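Local structure of adenylate cyclase-like protein (Chlamydia trachomatis, 4QO6) at residues 16-28 and 38-51. The protein is a structural component of the inner membrane ring of the type III secretion system, represented here by a piece of its periplasmic region. Sequence-based numbering, arbitrary orientation.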
loop_
_atom_site.group_PDB
_atom_site.type_symbol
_atom_site.label_atom_id
_atom_site.label_comp_id
_atom_site.label_asym_id
_atom_site.label_seq_id
_atom_site.Cartn_x
_atom_site.Cartn_y
_atom_site.Cartn_z
ATOM N N GLU A 16 -6.892 34.070 1.248
ATOM C CA GLU A 16 -6.788 32.969 2.236
ATOM C C GLU A 16 -8.077 32.201 2.472
ATOM O O GLU A 16 -8.037 30.980 2.682
ATOM C CB GLU A 16 -6.284 33.466 3.594
ATOM C CG GLU A 16 -4.814 33.818 3.590
ATOM C CD GLU A 16 -4.341 34.482 4.878
ATOM O OE1 GLU A 16 -5.113 34.589 5.877
ATOM O OE2 GLU A 16 -3.178 34.925 4.866
ATOM N N HIS A 17 -9.213 32.905 2.468
ATOM C CA HIS A 17 -10.502 32.245 2.756
ATOM C C HIS A 17 -10.739 31.175 1.675
ATOM O O HIS A 17 -11.263 30.082 1.903
ATOM C CB HIS A 17 -11.634 33.281 2.771
ATOM C CG HIS A 17 -13.003 32.683 2.841
ATOM N ND1 HIS A 17 -13.524 32.155 4.006
ATOM C CD2 HIS A 17 -13.977 32.569 1.902
ATOM C CE1 HIS A 17 -14.743 31.700 3.771
ATOM N NE2 HIS A 17 -15.048 31.952 2.506
ATOM N N VAL A 18 -10.324 31.510 0.476
ATOM C CA VAL A 18 -10.408 30.580 -0.623
ATOM C C VAL A 18 -9.322 29.518 -0.436
ATOM O O VAL A 18 -9.624 28.347 -0.237
ATOM C CB VAL A 18 -10.293 31.295 -1.956
ATOM C CG1 VAL A 18 -10.503 30.312 -3.087
ATOM C CG2 VAL A 18 -11.343 32.383 -2.110
ATOM N N ILE A 19 -8.053 29.903 -0.482
ATOM C CA ILE A 19 -7.012 28.884 -0.683
ATOM C C ILE A 19 -6.860 27.916 0.514
ATOM O O ILE A 19 -6.515 26.748 0.315
ATOM C CB ILE A 19 -5.676 29.491 -1.124
ATOM C CG1 ILE A 19 -5.047 30.316 -0.015
ATOM C CG2 ILE A 19 -5.856 30.318 -2.386
ATOM C CD1 ILE A 19 -3.558 30.163 -0.033
ATOM N N GLN A 20 -7.285 28.352 1.720
ATOM C CA GLN A 20 -7.307 27.504 2.958
ATOM C C GLN A 20 -8.119 26.244 2.806
ATOM O O GLN A 20 -7.875 25.248 3.494
ATOM C CB GLN A 20 -7.872 28.264 4.167
ATOM C CG GLN A 20 -9.385 28.497 4.144
ATOM C CD GLN A 20 -9.950 28.980 5.498
ATOM O OE1 GLN A 20 -10.030 30.188 5.743
ATOM N NE2 GLN A 20 -10.321 28.028 6.385
ATOM N N GLN A 21 -9.089 26.278 1.897
ATOM C CA GLN A 21 -9.882 25.091 1.628
ATOM C C GLN A 21 -9.173 24.007 0.821
ATOM O O GLN A 21 -9.733 22.918 0.625
ATOM C CB GLN A 21 -11.190 25.499 0.955
ATOM C CG GLN A 21 -11.959 26.574 1.792
ATOM C CD GLN A 21 -13.151 27.131 1.037
ATOM O OE1 GLN A 21 -13.975 26.341 0.519
ATOM N NE2 GLN A 21 -13.242 28.485 0.918
ATOM N N PHE A 22 -7.973 24.320 0.316
ATOM C CA PHE A 22 -7.198 23.459 -0.584
ATOM C C PHE A 22 -5.838 23.357 0.072
ATOM O O PHE A 22 -4.950 24.197 -0.097
ATOM C CB PHE A 22 -7.169 24.128 -1.921
ATOM C CG PHE A 22 -8.559 24.328 -2.528
ATOM C CD1 PHE A 22 -9.212 23.287 -3.186
ATOM C CD2 PHE A 22 -9.183 25.537 -2.470
ATOM C CE1 PHE A 22 -10.472 23.477 -3.745
ATOM C CE2 PHE A 22 -10.455 25.733 -3.018
ATOM C CZ PHE A 22 -11.097 24.714 -3.653
ATOM N N PRO A 23 -5.688 22.401 0.961
ATOM C CA PRO A 23 -4.402 22.355 1.654
ATOM C C PRO A 23 -3.256 22.061 0.622
ATOM O O PRO A 23 -3.517 21.420 -0.407
ATOM C CB PRO A 23 -4.555 21.167 2.634
ATOM C CG PRO A 23 -6.022 20.885 2.717
ATOM C CD PRO A 23 -6.610 21.340 1.394
ATOM N N THR A 24 -2.071 22.561 0.959
ATOM C CA THR A 24 -0.850 22.667 0.140
ATOM C C THR A 24 -0.866 23.811 -0.851
ATOM O O THR A 24 0.186 24.094 -1.502
ATOM C CB THR A 24 -0.469 21.421 -0.613
ATOM O OG1 THR A 24 -1.374 21.242 -1.688
ATOM C CG2 THR A 24 -0.474 20.164 0.264
ATOM N N VAL A 25 -2.011 24.440 -1.074
ATOM C CA VAL A 25 -1.998 25.488 -2.076
ATOM C C VAL A 25 -1.387 26.728 -1.468
ATOM O O VAL A 25 -1.664 27.049 -0.282
ATOM C CB VAL A 25 -3.320 25.757 -2.652
ATOM C CG1 VAL A 25 -3.263 26.983 -3.564
ATOM C CG2 VAL A 25 -3.804 24.556 -3.422
ATOM N N ARG A 26 -0.478 27.345 -2.239
ATOM C CA ARG A 26 0.192 28.607 -1.914
ATOM C C ARG A 26 0.001 29.639 -3.028
ATOM O O ARG A 26 -0.457 29.316 -4.103
ATOM C CB ARG A 26 1.688 28.365 -1.664
ATOM C CG ARG A 26 2.007 27.310 -0.591
ATOM C CD ARG A 26 1.569 27.747 0.839
ATOM N NE ARG A 26 1.951 26.710 1.839
ATOM C CZ ARG A 26 1.163 25.763 2.306
ATOM N NH1 ARG A 26 -0.106 25.689 1.940
ATOM N NH2 ARG A 26 1.610 24.898 3.205
ATOM N N PHE A 27 0.344 30.882 -2.791
ATOM C CA PHE A 27 0.181 31.968 -3.803
ATOM C C PHE A 27 1.110 33.144 -3.602
ATOM O O PHE A 27 1.639 33.345 -2.530
ATOM C CB PHE A 27 -1.249 32.574 -3.715
ATOM C CG PHE A 27 -1.479 33.382 -2.455
ATOM C CD1 PHE A 27 -1.747 32.755 -1.264
ATOM C CD2 PHE A 27 -1.408 34.776 -2.466
ATOM C CE1 PHE A 27 -1.997 33.483 -0.061
ATOM C CE2 PHE A 27 -1.632 35.521 -1.275
ATOM C CZ PHE A 27 -1.915 34.871 -0.076
ATOM N N THR A 28 1.145 34.000 -4.604
ATOM C CA THR A 28 1.711 35.335 -4.504
ATOM C C THR A 28 0.778 36.176 -5.331
ATOM O O THR A 28 0.237 35.690 -6.307
ATOM C CB THR A 28 3.185 35.451 -5.056
ATOM O OG1 THR A 28 3.229 35.126 -6.451
ATOM C CG2 THR A 28 4.116 34.477 -4.304
ATOM N N LEU A 38 -0.774 30.874 -8.459
ATOM C CA LEU A 38 -1.063 29.743 -7.591
ATOM C C LEU A 38 -0.131 28.550 -7.852
ATOM O O LEU A 38 0.060 28.158 -9.025
ATOM C CB LEU A 38 -2.447 29.232 -7.918
ATOM C CG LEU A 38 -3.622 30.150 -7.598
ATOM C CD1 LEU A 38 -4.944 29.494 -7.981
ATOM C CD2 LEU A 38 -3.575 30.473 -6.103
ATOM N N ILE A 39 0.320 27.922 -6.766
ATOM C CA ILE A 39 1.069 26.671 -6.826
ATOM C C ILE A 39 0.595 25.676 -5.773
ATOM O O ILE A 39 -0.077 26.068 -4.809
ATOM C CB ILE A 39 2.606 26.965 -6.743
ATOM C CG1 ILE A 39 3.429 25.772 -7.236
ATOM C CG2 ILE A 39 3.093 27.318 -5.354
ATOM C CD1 ILE A 39 4.885 26.137 -7.493
ATOM N N GLY A 40 0.902 24.391 -5.975
ATOM C CA GLY A 40 0.667 23.284 -4.989
ATOM C C GLY A 40 -0.145 22.144 -5.618
ATOM O O GLY A 40 -0.031 21.964 -6.809
ATOM N N HIS A 41 -0.929 21.372 -4.830
ATOM C CA HIS A 41 -1.668 20.168 -5.234
ATOM C C HIS A 41 -3.158 20.258 -4.842
ATOM O O HIS A 41 -3.488 20.745 -3.720
ATOM C CB HIS A 41 -1.114 18.947 -4.482
ATOM C CG HIS A 41 0.338 18.681 -4.751
ATOM N ND1 HIS A 41 0.775 17.737 -5.652
ATOM C CD2 HIS A 41 1.448 19.274 -4.262
ATOM C CE1 HIS A 41 2.093 17.755 -5.699
ATOM N NE2 HIS A 41 2.523 18.676 -4.852
ATOM N N VAL A 42 -4.012 19.707 -5.708
ATOM C CA VAL A 42 -5.398 19.372 -5.384
ATOM C C VAL A 42 -5.645 17.908 -5.688
ATOM O O VAL A 42 -4.898 17.285 -6.470
ATOM C CB VAL A 42 -6.456 20.259 -6.121
ATOM C CG1 VAL A 42 -6.296 21.726 -5.745
ATOM C CG2 VAL A 42 -6.306 20.138 -7.593
ATOM N N ARG A 43 -6.687 17.355 -5.049
ATOM C CA ARG A 43 -7.122 15.921 -5.268
ATOM C C ARG A 43 -7.358 15.554 -6.765
ATOM O O ARG A 43 -6.872 14.521 -7.218
ATOM C CB ARG A 43 -8.399 15.663 -4.450
ATOM C CG ARG A 43 -8.963 14.245 -4.528
ATOM C CD ARG A 43 -10.150 14.021 -3.623
ATOM N NE ARG A 43 -11.206 15.000 -3.929
ATOM C CZ ARG A 43 -12.487 14.912 -3.560
ATOM N NH1 ARG A 43 -12.952 13.862 -2.877
ATOM N NH2 ARG A 43 -13.320 15.882 -3.927
ATOM N N ASN A 44 -8.066 16.429 -7.531
ATOM C CA ASN A 44 -8.440 16.162 -8.932
ATOM C C ASN A 44 -8.879 17.378 -9.740
ATOM O O ASN A 44 -9.036 18.450 -9.201
ATOM C CB ASN A 44 -9.518 15.069 -9.008
ATOM C CG ASN A 44 -10.827 15.446 -8.314
ATOM O OD1 ASN A 44 -11.362 16.539 -8.469
ATOM N ND2 ASN A 44 -11.353 14.524 -7.582
ATOM N N SER A 45 -8.989 17.242 -11.063
ATOM C CA SER A 45 -9.420 18.345 -11.895
ATOM C C SER A 45 -10.789 18.974 -11.471
ATOM O O SER A 45 -11.057 20.115 -11.813
ATOM C CB SER A 45 -9.510 17.917 -13.320
ATOM O OG SER A 45 -10.308 16.753 -13.407
ATOM N N ILE A 46 -11.649 18.255 -10.772
ATOM C CA ILE A 46 -12.923 18.871 -10.259
ATOM C C ILE A 46 -12.560 19.869 -9.171
ATOM O O ILE A 46 -12.848 21.048 -9.331
ATOM C CB ILE A 46 -13.949 17.833 -9.796
ATOM C CG1 ILE A 46 -14.298 16.927 -10.972
ATOM C CG2 ILE A 46 -15.225 18.485 -9.201
ATOM C CD1 ILE A 46 -15.093 15.706 -10.577
ATOM N N ASP A 47 -11.809 19.458 -8.139
ATOM C CA ASP A 47 -11.312 20.417 -7.187
ATOM C C ASP A 47 -10.537 21.588 -7.825
ATOM O O ASP A 47 -10.630 22.726 -7.377
ATOM C CB ASP A 47 -10.490 19.740 -6.079
ATOM C CG ASP A 47 -11.291 18.681 -5.311
ATOM O OD1 ASP A 47 -12.542 18.579 -5.469
ATOM O OD2 ASP A 47 -10.693 17.940 -4.505
ATOM N N LYS A 48 -9.763 21.335 -8.884
ATOM C CA LYS A 48 -8.995 22.377 -9.489
ATOM C C LYS A 48 -9.926 23.442 -10.076
ATOM O O LYS A 48 -9.682 24.638 -9.968
ATOM C CB LYS A 48 -8.135 21.774 -10.562
ATOM C CG LYS A 48 -7.085 22.695 -11.170
ATOM C CD LYS A 48 -6.055 21.743 -11.807
ATOM C CE LYS A 48 -4.792 22.405 -12.245
ATOM N NZ LYS A 48 -5.156 23.472 -13.184
ATOM N N SER A 49 -10.985 23.004 -10.741
ATOM C CA SER A 49 -11.924 23.956 -11.320
ATOM C C SER A 49 -12.643 24.785 -10.229
ATOM O O SER A 49 -12.858 25.965 -10.422
ATOM C CB SER A 49 -12.950 23.240 -12.215
ATOM O OG SER A 49 -12.299 22.774 -13.405
ATOM N N GLU A 50 -12.986 24.166 -9.109
ATOM C CA GLU A 50 -13.562 24.898 -7.986
ATOM C C GLU A 50 -12.587 25.981 -7.510
ATOM O O GLU A 50 -12.993 27.135 -7.307
ATOM C CB GLU A 50 -13.896 23.999 -6.797
ATOM C CG GLU A 50 -15.290 23.370 -6.746
ATOM C CD GLU A 50 -15.335 22.220 -5.726
ATOM O OE1 GLU A 50 -14.696 22.355 -4.650
ATOM O OE2 GLU A 50 -15.970 21.175 -5.973
ATOM N N LEU A 51 -11.311 25.605 -7.354
ATOM C CA LEU A 51 -10.314 26.548 -6.865
ATOM C C LEU A 51 -10.196 27.728 -7.790
ATOM O O LEU A 51 -10.318 28.860 -7.347
ATOM C CB LEU A 51 -8.965 25.879 -6.647
ATOM C CG LEU A 51 -7.736 26.739 -6.434
ATOM C CD1 LEU A 51 -7.846 27.680 -5.224
ATOM C CD2 LEU A 51 -6.514 25.811 -6.360
HETATM O O HOH W 1 -5.476 20.973 -2.047
#
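Arg-26 and Ile-39 form an antiparallel hydrogen-bonded pair, with Arg-26 N to Ile-39 O at 2.9 Å and Ile-39 N to Arg-26 O at 3.1 Å, and Phe-27 faces Leu-38 in the next, non-hydrogen-bonded pair. At Gly-40 the chain bends, and the backbone angles there suit a residue without a side chain: a CB would run into Thr-24 O. Beyond the bend, His-41 N donates to Thr-24 OG1 (3.2 Å, 153° at the hydrogen). The same hydroxyl gives its proton to Pro-23 O, in the carbonyl plane and on a lone pair. A chi1 of 73° sets OG1 between the backbone N and carbonyl carbon of Thr-24, within reach of both partners. A water donates to Pro-23 O and His-41 O, bridging two acceptors that cannot bond each other.

Away from these polar groups the packing is apolar. Leu-51 CB sits over the centre of one face of the Phe-22 ring, 3.9 Å from the centroid, a CH-pi contact. Leu-51 CD1 reaches Phe-22 CD2 at 3.7 Å. Glu-50 CB lies at the ring edge, and Val-42 CG1 approaches obliquely. Val-25 CG2 and Leu-51 CD2 meet tip to tip at 4.2 Å. The other branch, Val-25 CG1, turns to Leu-38 CD2, which also touches Phe-27 CB.

The contact joins the end of helix 10-19 and the hairpin of strands 26-30 and 35-39 to helix 45-56, within the CdsD PD1 domain, a member of the BON clan. Val-18 also packs on Val-55 of that helix. Strand 63-70 lies beside both 35-39 and 41-42, and its Val-68 touches Leu-38 and Val-42. His-41 ND1 is hydrogen-bonded to Asp-71 OD1, at the start of helix 71-83, and its ring meets Tyr-126 edge-to-face.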